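Local coordinates for protein beta-glucoside phosphorylase BglX (Unidentified, PDB 5VQE) that probably cleaves beta-glucosides with phosphate, as a phosphorylase of glycoside hydrolase family 3, and binds 2-deoxy-2-fluoroglucose in its pocket, at residues L51-M54 and L58-A61; S240-Q245 and V293-S298; M299-A304 and F318-T323; G312-T317 and H340-E345. All coordinates share one frame; numbering follows the deposited sequence.

How the contacts relate
All four contacts belong to the TIM-barrel domain, but they differ in burial and chemistry. Contacts 2 and 4 are buried. Contacts 1 and 3 are only partly so. Contact 1 is apolar packing in the loop before strand 61-64. Contact 2 lays a histidine ring against a helix turn near the sugar. Contact 3 sets an arginine on a leucine, and its F318 reaches the sugar itself. Contact 4 is a salt-bridge network joined by a water. Helix 301-310 links contacts 2 and 3, since Y295 packs on R301 and A304. Contacts 3 and 4 share the chain through strand 316-317. Contact 1 meets contact 4 where A61 touches M315.

Contact 1: residues L51-M54 and L58-A61; sequences LDVM and LPGA
L58 faces M54 across a short connection, and only the far end of its side chain makes the touch. Its CB points away from 51-54, but the CD2 branch turns back. CD2 of L58 lies 4.4 Å from M54 CB and also nears the M54 carbonyl oxygen. L58 is exposed, so this is the outer part of the contact.

P59 comes next and makes the inner part. Its CB points toward 51-54, and the ring is buried against V53 and M54. The CD corner of P59 sits 3.5 Å from V53 O, and CG of P59 is almost as near to that oxygen. CG of P59 also meets V53 CG2 at 4.1 Å. V53 and M54 both cross the proline at about a right angle. M54 places CG beside its backbone N (chi1 -63°), which brings CG to 3.9 Å from P59 CD. Segment 51-54 is itself a short 3-10 turn, with M54 N bonded to L51 O at 3.1 Å.

G60 and A61 then lead into the barrel. G60 pairs by backbone with I38 and L88, and its carbonyl takes a bond from K354 NZ. A61 begins strand 61-64 and pairs with E40. The turn 51-54 rests on helix 69-82, where L51, V53 and M54 all touch L79. V53 also leans on E40 and I42 of strand 38-42.

Contact 2: residues S240-Q245 and V293-S298; sequences SAHIRQ and VGYTCS
H242 presents one face of its imidazole to Y295. The CB of Y295 sits over that face, 3.6 Å from the H242 ring centroid and 14° off its normal, so this is a CH-pi contact. The two rings meet obliquely, with their planes at 56°, and CE1 of H242 is 3.6 Å from Y295 CD2. Y295 holds CG anti to its own N (chi1 -169°), which carries the phenol on past the imidazole. Its hydroxyl bonds S308 OG.

The stem of H242 packs on the backbone just before Y295. CB of H242 lies 3.6 Å from G294 C, an approach that the lack of a side chain at G294 permits. H242 is the centre of an inverse gamma turn, closed by a weak bond from I243 N to A241 O. The turn interrupts barrel strand 237-244, and helix 293-296 follows the next strand, 284-287. The side chain of H242 is about 6 Å from the bound sugar.

Both ring nitrogens are engaged. ND1 of H242 bonds S265 OG, and NE2 bonds the carbonyl of A289, a pocket residue. Within 293-298, S298 OG bonds G294 O at 2.8 Å.

Contact 3: residues M299-A304 and F318-T323; sequences MPRHEA and FTLNPT. With G2F (2-deoxy-2-fluoro-alpha-D-glucopyranose), chain B.
R301 packs its guanidinium on L320 in a partly buried contact between the start of helix 301-310 and the loop that leaves strand 316-317. It is a contact of surfaces rather than of bonds. CB of L320 lies over one face of the guanidinium, toward its rim, 3.8 Å from R301 NE and equally close to R301 NH2. Farther back, L320 CD2 touches R301 CD at 4.1 Å. The two side chains run at a slant to each other. R301 spans the gap because its chain is extended from CG to NE and leaves the helix with CG anti to N (chi1 -174°). NH2 of R301 stands 3.6 Å from L320 N without bonding it.

The polar end of R301 is held by residues beyond the two segments. NE forms a salt bridge with D325 OD1, and NH2 bonds T290 OG1. These same partners also grip the loop: D325 OD2 bonds L320 N, and T290 OG1 bonds F318 O. R301 and the loop are therefore fixed by shared anchors.

The loop lies at the sugar-binding end of the TIM barrel and leads into helix 322-335, whose N-cap is N321, with OD1 bonded to E324 N. At the other end of the loop, F318 lines the glucose pocket. Its CE2 is 3.8 Å from G2F C6, and the ring meets the sugar obliquely. The sugar's hydrogen bonds come from residues such as N92, R163, K193 and H194.

Contact 4: residues G312-T317 and H340-E345; sequences GADMLT and HERLDE
The backbone from G312 to D314 runs past the first turns of helix 340-356, with G312 CA 8.5 Å from R342 CA and D314 CA 8.1 Å from E345 CA. R342 bridges this gap. Its chain bends at CG (chi2 66°) and its guanidinium meets the loop edge-on. NH2 of R342 bonds D314 OD1 at 2.9 Å, nearly straight at 167°, and the pair is a salt bridge. The same NH2 gives a weak bond to A313 O, also at 2.9 Å. D314 is not coplanar with the guanidinium: the two planes are 55° apart, and NH2 approaches OD1 from above the carboxylate plane.

The other terminal nitrogen serves the helix. NH1 of R342 forms a salt bridge with E345 OE1 at 3.0 Å. A water closes the ring, giving a bond of 2.7 Å to D314 OD1 and accepting one of 3.0 Å from R342 NH1. It also reaches E345 O weakly. R342 thus stands between two carboxylates, whose charges it probably helps to balance. Its NE bonds I309 O, in the last turn of helix 301-310. D314 OD2 has partners of its own, a salt bridge to R276 and a bond from I285 N.

The helix end that R342 touches is a Schellman motif. G312 has the positive phi expected there. From it the chain enters strand 316-317 of the TIM barrel, and the salt-bridge network of D314, R342 and E345 joins that entry to the outer helix 340-356.

Contact 1: residues L51-M54 and L58-A61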
loop_
_atom_site.group_PDB
_atom_site.type_symbol
_atom_site.label_atom_id
_atom_site.label_comp_id
_atom_site.label_asym_id
_atom_site.label_seq_id
_atom_site.Cartn_x
_atom_site.Cartn_y
_atom_site.Cartn_z
ATOM N N LEU A 51 -5.246 -20.952 13.837
ATOM C CA LEU A 51 -6.320 -20.975 14.823
ATOM C C LEU A 51 -5.906 -20.375 16.161
ATOM O O LEU A 51 -6.753 -20.280 17.056
ATOM C CB LEU A 51 -6.817 -22.410 15.032
ATOM C CG LEU A 51 -7.883 -22.980 14.085
ATOM C CD1 LEU A 51 -7.959 -22.259 12.749
ATOM C CD2 LEU A 51 -7.639 -24.472 13.869
ATOM N N ASP A 52 -4.641 -19.979 16.326
ATOM C CA ASP A 52 -4.251 -19.226 17.511
ATOM C C ASP A 52 -4.949 -17.878 17.590
ATOM O O ASP A 52 -4.998 -17.285 18.673
ATOM C CB ASP A 52 -2.738 -19.013 17.544
ATOM C CG ASP A 52 -1.987 -20.227 18.048
ATOM O OD1 ASP A 52 -2.613 -21.298 18.196
ATOM O OD2 ASP A 52 -0.771 -20.103 18.305
ATOM N N VAL A 53 -5.485 -17.370 16.478
ATOM C CA VAL A 53 -6.224 -16.115 16.533
ATOM C C VAL A 53 -7.516 -16.241 17.322
ATOM O O VAL A 53 -8.160 -15.226 17.603
ATOM C CB VAL A 53 -6.554 -15.573 15.124
ATOM C CG1 VAL A 53 -5.289 -15.458 14.283
ATOM C CG2 VAL A 53 -7.603 -16.430 14.422
ATOM N N MET A 54 -7.908 -17.460 17.696
ATOM C CA MET A 54 -9.164 -17.701 18.390
ATOM C C MET A 54 -8.970 -18.213 19.812
ATOM O O MET A 54 -9.938 -18.678 20.418
ATOM C CB MET A 54 -10.012 -18.707 17.605
ATOM C CG MET A 54 -10.443 -18.240 16.231
ATOM S SD MET A 54 -11.097 -19.616 15.269
ATOM C CE MET A 54 -11.257 -18.853 13.656
ATOM N N LEU A 58 -12.993 -14.408 19.990
ATOM C CA LEU A 58 -13.424 -14.804 18.654
ATOM C C LEU A 58 -13.384 -13.584 17.741
ATOM O O LEU A 58 -14.264 -12.710 17.834
ATOM C CB LEU A 58 -14.829 -15.414 18.706
ATOM C CG LEU A 58 -14.913 -16.634 19.651
ATOM C CD1 LEU A 58 -16.349 -17.170 19.770
ATOM C CD2 LEU A 58 -13.957 -17.761 19.233
ATOM N N PRO A 59 -12.386 -13.461 16.865
ATOM C CA PRO A 59 -12.192 -12.198 16.143
ATOM C C PRO A 59 -13.226 -11.997 15.049
ATOM O O PRO A 59 -13.875 -12.933 14.576
ATOM C CB PRO A 59 -10.786 -12.334 15.551
ATOM C CG PRO A 59 -10.606 -13.798 15.363
ATOM C CD PRO A 59 -11.346 -14.448 16.520
ATOM N N GLY A 60 -13.355 -10.739 14.633
ATOM C CA GLY A 60 -14.269 -10.400 13.558
ATOM C C GLY A 60 -13.634 -10.523 12.184
ATOM O O GLY A 60 -14.348 -10.641 11.183
ATOM N N ALA A 61 -12.304 -10.498 12.122
ATOM C CA ALA A 61 -11.590 -10.519 10.851
ATOM C C ALA A 61 -10.168 -11.015 11.073
ATOM O O ALA A 61 -9.682 -11.073 12.202
ATOM C CB ALA A 61 -11.567 -9.129 10.200
#

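Contact 2: residues S240-Q245 and V293-S298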
loop_
_atom_site.group_PDB
_atom_site.type_symbol
_atom_site.label_atom_id
_atom_site.label_comp_id
_atom_site.label_asym_id
_atom_site.label_seq_id
_atom_site.Cartn_x
_atom_site.Cartn_y
_atom_site.Cartn_z
ATOM N N SER A 240 -8.574 4.530 9.371
ATOM C CA SER A 240 -8.159 5.699 10.137
ATOM C C SER A 240 -6.785 5.440 10.742
ATOM O O SER A 240 -6.617 4.522 11.553
ATOM C CB SER A 240 -9.191 6.012 11.222
ATOM O OG SER A 240 -8.883 7.238 11.882
ATOM N N ALA A 241 -5.806 6.239 10.348
ATOM C CA ALA A 241 -4.413 5.949 10.636
ATOM C C ALA A 241 -3.903 6.853 11.747
ATOM O O ALA A 241 -4.633 7.669 12.309
ATOM C CB ALA A 241 -3.573 6.083 9.367
ATOM N N HIS A 242 -2.621 6.699 12.060
ATOM C CA HIS A 242 -2.041 7.320 13.246
ATOM C C HIS A 242 -1.411 8.661 12.899
ATOM O O HIS A 242 -0.265 8.962 13.226
ATOM C CB HIS A 242 -1.042 6.362 13.873
ATOM C CG HIS A 242 -1.535 4.952 13.920
ATOM N ND1 HIS A 242 -2.778 4.617 14.410
ATOM C CD2 HIS A 242 -0.965 3.793 13.510
ATOM C CE1 HIS A 242 -2.950 3.310 14.309
ATOM N NE2 HIS A 242 -1.865 2.787 13.763
ATOM N N ILE A 243 -2.205 9.464 12.198
ATOM C CA ILE A 243 -1.800 10.752 11.656
ATOM C C ILE A 243 -2.703 11.812 12.269
ATOM O O ILE A 243 -3.926 11.646 12.297
ATOM C CB ILE A 243 -1.908 10.773 10.118
ATOM C CG1 ILE A 243 -1.035 9.677 9.487
ATOM C CG2 ILE A 243 -1.544 12.136 9.578
ATOM C CD1 ILE A 243 -1.331 9.416 8.025
ATOM N N ARG A 244 -2.108 12.898 12.743
ATOM C CA ARG A 244 -2.876 14.021 13.271
ATOM C C ARG A 244 -3.152 15.050 12.181
ATOM O O ARG A 244 -2.382 15.192 11.226
ATOM C CB ARG A 244 -2.130 14.691 14.426
ATOM C CG ARG A 244 -2.214 13.915 15.721
ATOM C CD ARG A 244 -1.254 14.447 16.764
ATOM N NE ARG A 244 0.114 14.036 16.496
ATOM C CZ ARG A 244 1.165 14.428 17.211
ATOM N NH1 ARG A 244 1.002 15.246 18.246
ATOM N NH2 ARG A 244 2.379 14.000 16.895
ATOM N N GLN A 245 -4.273 15.763 12.332
ATOM C CA GLN A 245 -4.580 16.954 11.534
ATOM C C GLN A 245 -5.021 18.012 12.535
ATOM O O GLN A 245 -6.222 18.219 12.763
ATOM C CB GLN A 245 -5.650 16.689 10.475
ATOM C CG GLN A 245 -5.388 17.373 9.137
ATOM C CD GLN A 245 -5.098 18.871 9.262
ATOM O OE1 GLN A 245 -5.452 19.501 10.261
ATOM N NE2 GLN A 245 -4.467 19.447 8.232
ATOM N N VAL A 293 4.022 2.659 16.391
ATOM C CA VAL A 293 4.412 3.672 17.361
ATOM C C VAL A 293 3.428 4.833 17.355
ATOM O O VAL A 293 3.081 5.373 18.412
ATOM C CB VAL A 293 5.849 4.142 17.073
ATOM C CG1 VAL A 293 6.273 5.196 18.074
ATOM C CG2 VAL A 293 6.814 2.952 17.089
ATOM N N GLY A 294 2.969 5.241 16.169
ATOM C CA GLY A 294 2.019 6.337 16.084
ATOM C C GLY A 294 0.785 6.125 16.933
ATOM O O GLY A 294 0.227 7.083 17.478
ATOM N N TYR A 295 0.348 4.871 17.072
ATOM C CA TYR A 295 -0.764 4.561 17.961
ATOM C C TYR A 295 -0.296 4.449 19.404
ATOM O O TYR A 295 -0.829 5.126 20.290
ATOM C CB TYR A 295 -1.438 3.259 17.528
ATOM C CG TYR A 295 -2.752 2.982 18.218
ATOM C CD1 TYR A 295 -2.825 2.105 19.292
ATOM C CD2 TYR A 295 -3.918 3.617 17.806
ATOM C CE1 TYR A 295 -4.032 1.851 19.936
ATOM C CE2 TYR A 295 -5.129 3.374 18.436
ATOM C CZ TYR A 295 -5.182 2.483 19.500
ATOM O OH TYR A 295 -6.387 2.239 20.125
ATOM N N THR A 296 0.716 3.608 19.652
ATOM C CA THR A 296 1.068 3.254 21.026
ATOM C C THR A 296 1.551 4.456 21.818
ATOM O O THR A 296 1.344 4.514 23.037
ATOM C CB THR A 296 2.148 2.171 21.052
ATOM O OG1 THR A 296 3.329 2.651 20.392
ATOM C CG2 THR A 296 1.667 0.880 20.379
ATOM N N CYS A 297 2.202 5.416 21.162
ATOM C CA CYS A 297 2.780 6.545 21.878
ATOM C C CYS A 297 1.775 7.648 22.172
ATOM O O CYS A 297 2.123 8.602 22.877
ATOM C CB CYS A 297 3.946 7.132 21.082
ATOM S SG CYS A 297 3.426 8.220 19.734
ATOM N N SER A 298 0.544 7.543 21.675
ATOM C CA SER A 298 -0.394 8.651 21.773
ATOM C C SER A 298 -1.233 8.630 23.038
ATOM O O SER A 298 -1.801 9.667 23.397
ATOM C CB SER A 298 -1.338 8.661 20.564
ATOM O OG SER A 298 -0.639 8.990 19.379
#

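Contact 3: residues M299-A304 and F318-T323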
loop_
_atom_site.group_PDB
_atom_site.type_symbol
_atom_site.label_atom_id
_atom_site.label_comp_id
_atom_site.label_asym_id
_atom_site.label_seq_id
_atom_site.Cartn_x
_atom_site.Cartn_y
_atom_site.Cartn_z
ATOM N N MET A 299 -1.322 7.488 23.718
ATOM C CA MET A 299 -2.259 7.302 24.818
ATOM C C MET A 299 -1.910 5.987 25.503
ATOM O O MET A 299 -1.433 5.057 24.835
ATOM C CB MET A 299 -3.696 7.290 24.282
ATOM C CG MET A 299 -4.791 7.217 25.318
ATOM S SD MET A 299 -6.441 7.278 24.575
ATOM C CE MET A 299 -6.466 8.906 23.858
ATOM N N PRO A 300 -2.104 5.860 26.813
ATOM C CA PRO A 300 -1.907 4.552 27.440
ATOM C C PRO A 300 -2.793 3.521 26.764
ATOM O O PRO A 300 -3.966 3.775 26.486
ATOM C CB PRO A 300 -2.307 4.790 28.901
ATOM C CG PRO A 300 -2.062 6.250 29.106
ATOM C CD PRO A 300 -2.474 6.884 27.803
ATOM N N ARG A 301 -2.218 2.354 26.483
ATOM C CA ARG A 301 -2.912 1.387 25.641
ATOM C C ARG A 301 -4.239 0.943 26.254
ATOM O O ARG A 301 -5.237 0.798 25.539
ATOM C CB ARG A 301 -2.023 0.181 25.375
ATOM C CG ARG A 301 -2.647 -0.789 24.396
ATOM C CD ARG A 301 -1.612 -1.732 23.805
ATOM N NE ARG A 301 -2.153 -2.571 22.729
ATOM C CZ ARG A 301 -2.178 -2.236 21.442
ATOM N NH1 ARG A 301 -1.706 -1.063 21.032
ATOM N NH2 ARG A 301 -2.680 -3.086 20.550
ATOM N N HIS A 302 -4.276 0.727 27.577
ATOM C CA HIS A 302 -5.501 0.227 28.197
ATOM C C HIS A 302 -6.660 1.197 27.990
ATOM O O HIS A 302 -7.815 0.766 27.892
ATOM C CB HIS A 302 -5.273 -0.090 29.686
ATOM C CG HIS A 302 -5.061 1.104 30.563
ATOM N ND1 HIS A 302 -3.810 1.605 30.852
ATOM C CD2 HIS A 302 -5.940 1.862 31.262
ATOM C CE1 HIS A 302 -3.929 2.640 31.664
ATOM N NE2 HIS A 302 -5.211 2.818 31.926
ATOM N N GLU A 303 -6.374 2.495 27.894
ATOM C CA GLU A 303 -7.393 3.480 27.555
ATOM C C GLU A 303 -7.623 3.573 26.049
ATOM O O GLU A 303 -8.755 3.820 25.616
ATOM C CB GLU A 303 -6.991 4.867 28.069
ATOM C CG GLU A 303 -6.891 5.003 29.581
ATOM C CD GLU A 303 -6.155 6.275 30.001
ATOM O OE1 GLU A 303 -5.921 7.154 29.137
ATOM O OE2 GLU A 303 -5.798 6.391 31.192
ATOM N N ALA A 304 -6.568 3.385 25.247
ATOM C CA ALA A 304 -6.643 3.695 23.820
ATOM C C ALA A 304 -7.598 2.758 23.093
ATOM O O ALA A 304 -8.406 3.200 22.270
ATOM C CB ALA A 304 -5.256 3.621 23.188
ATOM N N PHE A 318 -5.382 -5.485 14.560
ATOM C CA PHE A 318 -4.258 -6.204 15.154
ATOM C C PHE A 318 -4.136 -5.913 16.638
ATOM O O PHE A 318 -4.538 -4.844 17.111
ATOM C CB PHE A 318 -2.920 -5.877 14.479
ATOM C CG PHE A 318 -2.913 -6.090 12.999
ATOM C CD1 PHE A 318 -3.892 -6.858 12.386
ATOM C CD2 PHE A 318 -1.916 -5.524 12.215
ATOM C CE1 PHE A 318 -3.880 -7.049 11.009
ATOM C CE2 PHE A 318 -1.902 -5.712 10.841
ATOM C CZ PHE A 318 -2.876 -6.480 10.242
ATOM N N THR A 319 -3.575 -6.875 17.366
ATOM C CA THR A 319 -3.325 -6.760 18.790
ATOM C C THR A 319 -1.824 -6.807 19.037
ATOM O O THR A 319 -1.042 -7.197 18.168
ATOM C CB THR A 319 -4.008 -7.887 19.575
ATOM O OG1 THR A 319 -3.587 -9.154 19.054
ATOM C CG2 THR A 319 -5.524 -7.776 19.481
ATOM N N LEU A 320 -1.434 -6.409 20.243
ATOM C CA LEU A 320 -0.043 -6.473 20.676
ATOM C C LEU A 320 0.132 -7.722 21.536
ATOM O O LEU A 320 0.562 -8.769 21.043
ATOM C CB LEU A 320 0.321 -5.187 21.430
ATOM C CG LEU A 320 1.746 -4.984 21.937
ATOM C CD1 LEU A 320 2.727 -5.058 20.784
ATOM C CD2 LEU A 320 1.839 -3.643 22.657
ATOM N N ASN A 321 -0.224 -7.625 22.815
ATOM C CA ASN A 321 -0.469 -8.802 23.633
ATOM C C ASN A 321 -1.966 -9.080 23.610
ATOM O O ASN A 321 -2.741 -8.256 24.121
ATOM C CB ASN A 321 0.014 -8.581 25.066
ATOM C CG ASN A 321 -0.149 -9.816 25.930
ATOM O OD1 ASN A 321 -1.194 -10.027 26.543
ATOM N ND2 ASN A 321 0.880 -10.646 25.964
ATOM N N PRO A 322 -2.430 -10.188 23.018
ATOM C CA PRO A 322 -3.882 -10.335 22.801
ATOM C C PRO A 322 -4.683 -10.521 24.078
ATOM O O PRO A 322 -5.809 -10.013 24.165
ATOM C CB PRO A 322 -3.983 -11.556 21.876
ATOM C CG PRO A 322 -2.684 -12.258 21.991
ATOM C CD PRO A 322 -1.656 -11.234 22.331
ATOM N N THR A 323 -4.145 -11.215 25.080
ATOM C CA THR A 323 -4.854 -11.324 26.348
ATOM C C THR A 323 -5.048 -9.949 26.965
ATOM O O THR A 323 -6.149 -9.598 27.404
ATOM C CB THR A 323 -4.088 -12.242 27.298
ATOM O OG1 THR A 323 -3.965 -13.540 26.703
ATOM C CG2 THR A 323 -4.805 -12.355 28.642
HETATM C C1 G2F B . -1.137 0.015 8.791
HETATM C C2 G2F B . -0.662 0.580 7.413
HETATM C C3 G2F B . -1.744 0.223 6.351
HETATM C C4 G2F B . -1.974 -1.320 6.375
HETATM C C5 G2F B . -2.406 -1.727 7.824
HETATM C C6 G2F B . -2.584 -3.294 7.938
HETATM O O3 G2F B . -1.211 0.518 5.087
HETATM O O4 G2F B . -3.063 -1.594 5.534
HETATM O O5 G2F B . -1.363 -1.372 8.716
HETATM O O6 G2F B . -1.422 -3.907 7.458
HETATM F F2 G2F B . -0.543 1.924 7.481
#

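Contact 4: residues G312-T317 and H340-E345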
loop_
_atom_site.group_PDB
_atom_site.type_symbol
_atom_site.label_atom_id
_atom_site.label_comp_id
_atom_site.label_asym_id
_atom_site.label_seq_id
_atom_site.Cartn_x
_atom_site.Cartn_y
_atom_site.Cartn_z
ATOM N N GLY A 312 -15.230 6.445 17.227
ATOM C CA GLY A 312 -15.758 6.302 15.884
ATOM C C GLY A 312 -15.219 5.157 15.053
ATOM O O GLY A 312 -15.757 4.872 13.979
ATOM N N ALA A 313 -14.168 4.492 15.520
ATOM C CA ALA A 313 -13.665 3.317 14.823
ATOM C C ALA A 313 -14.586 2.131 15.072
ATOM O O ALA A 313 -15.079 1.934 16.185
ATOM C CB ALA A 313 -12.249 2.989 15.284
ATOM N N ASP A 314 -14.831 1.347 14.025
ATOM C CA ASP A 314 -15.625 0.134 14.164
ATOM C C ASP A 314 -14.774 -1.089 14.454
ATOM O O ASP A 314 -15.269 -2.048 15.066
ATOM C CB ASP A 314 -16.443 -0.116 12.892
ATOM C CG ASP A 314 -17.391 1.022 12.577
ATOM O OD1 ASP A 314 -18.088 1.492 13.507
ATOM O OD2 ASP A 314 -17.429 1.456 11.404
ATOM N N MET A 315 -13.510 -1.074 14.042
ATOM C CA MET A 315 -12.644 -2.237 14.170
ATOM C C MET A 315 -11.216 -1.826 14.490
ATOM O O MET A 315 -10.685 -0.858 13.927
ATOM C CB MET A 315 -12.706 -3.057 12.878
ATOM C CG MET A 315 -11.743 -4.205 12.784
ATOM S SD MET A 315 -12.136 -5.350 11.434
ATOM C CE MET A 315 -13.887 -5.260 11.310
ATOM N N LEU A 316 -10.604 -2.577 15.411
ATOM C CA LEU A 316 -9.198 -2.434 15.754
ATOM C C LEU A 316 -8.395 -3.424 14.932
ATOM O O LEU A 316 -8.693 -4.626 14.935
ATOM C CB LEU A 316 -8.965 -2.697 17.243
ATOM C CG LEU A 316 -9.607 -1.702 18.214
ATOM C CD1 LEU A 316 -9.818 -2.335 19.580
ATOM C CD2 LEU A 316 -8.743 -0.473 18.349
ATOM N N THR A 317 -7.379 -2.930 14.240
ATOM C CA THR A 317 -6.573 -3.764 13.350
ATOM C C THR A 317 -5.334 -4.234 14.110
ATOM O O THR A 317 -4.381 -3.476 14.312
ATOM C CB THR A 317 -6.222 -2.998 12.083
ATOM O OG1 THR A 317 -7.443 -2.583 11.459
ATOM C CG2 THR A 317 -5.430 -3.867 11.113
ATOM N N HIS A 340 -22.048 0.478 25.787
ATOM C CA HIS A 340 -22.726 -0.667 25.191
ATOM C C HIS A 340 -23.453 -0.276 23.919
ATOM O O HIS A 340 -23.606 -1.101 23.010
ATOM C CB HIS A 340 -23.718 -1.271 26.187
ATOM C CG HIS A 340 -23.065 -1.997 27.317
ATOM N ND1 HIS A 340 -22.936 -3.369 27.339
ATOM C CD2 HIS A 340 -22.485 -1.544 28.450
ATOM C CE1 HIS A 340 -22.312 -3.730 28.446
ATOM N NE2 HIS A 340 -22.027 -2.642 29.137
ATOM N N GLU A 341 -23.907 0.973 23.838
ATOM C CA GLU A 341 -24.656 1.421 22.674
ATOM C C GLU A 341 -23.730 1.626 21.478
ATOM O O GLU A 341 -24.082 1.296 20.338
ATOM C CB GLU A 341 -25.412 2.703 23.027
ATOM C CG GLU A 341 -26.572 2.489 24.027
ATOM C CD GLU A 341 -26.149 2.422 25.507
ATOM O OE1 GLU A 341 -24.971 2.691 25.845
ATOM O OE2 GLU A 341 -27.020 2.096 26.343
ATOM N N ARG A 342 -22.529 2.140 21.726
ATOM C CA ARG A 342 -21.544 2.280 20.663
ATOM C C ARG A 342 -20.972 0.921 20.256
ATOM O O ARG A 342 -20.680 0.689 19.078
ATOM C CB ARG A 342 -20.454 3.233 21.132
ATOM C CG ARG A 342 -19.310 3.420 20.185
ATOM C CD ARG A 342 -19.663 4.105 18.878
ATOM N NE ARG A 342 -18.623 3.732 17.928
ATOM C CZ ARG A 342 -18.815 3.248 16.708
ATOM N NH1 ARG A 342 -20.029 3.127 16.198
ATOM N NH2 ARG A 342 -17.761 2.908 15.978
ATOM N N LEU A 343 -20.799 0.011 21.216
ATOM C CA LEU A 343 -20.381 -1.346 20.879
ATOM C C LEU A 343 -21.353 -1.985 19.894
ATOM O O LEU A 343 -20.942 -2.569 18.884
ATOM C CB LEU A 343 -20.272 -2.193 22.147
ATOM C CG LEU A 343 -19.974 -3.676 21.942
ATOM C CD1 LEU A 343 -18.636 -3.859 21.243
ATOM C CD2 LEU A 343 -19.975 -4.405 23.277
ATOM N N ASP A 344 -22.655 -1.880 20.170
ATOM C CA ASP A 344 -23.645 -2.493 19.291
ATOM C C ASP A 344 -23.629 -1.860 17.910
ATOM O O ASP A 344 -23.878 -2.544 16.911
ATOM C CB ASP A 344 -25.044 -2.379 19.902
ATOM C CG ASP A 344 -25.278 -3.379 21.012
ATOM O OD1 ASP A 344 -24.437 -4.278 21.192
ATOM O OD2 ASP A 344 -26.308 -3.270 21.708
ATOM N N GLU A 345 -23.338 -0.565 17.833
ATOM C CA GLU A 345 -23.340 0.123 16.550
ATOM C C GLU A 345 -22.122 -0.262 15.722
ATOM O O GLU A 345 -22.215 -0.435 14.502
ATOM C CB GLU A 345 -23.392 1.630 16.790
ATOM C CG GLU A 345 -23.593 2.465 15.549
ATOM C CD GLU A 345 -23.573 3.946 15.852
ATOM O OE1 GLU A 345 -22.688 4.385 16.623
ATOM O OE2 GLU A 345 -24.447 4.669 15.332
HETATM O O HOH W 1 -20.802 1.802 13.562
#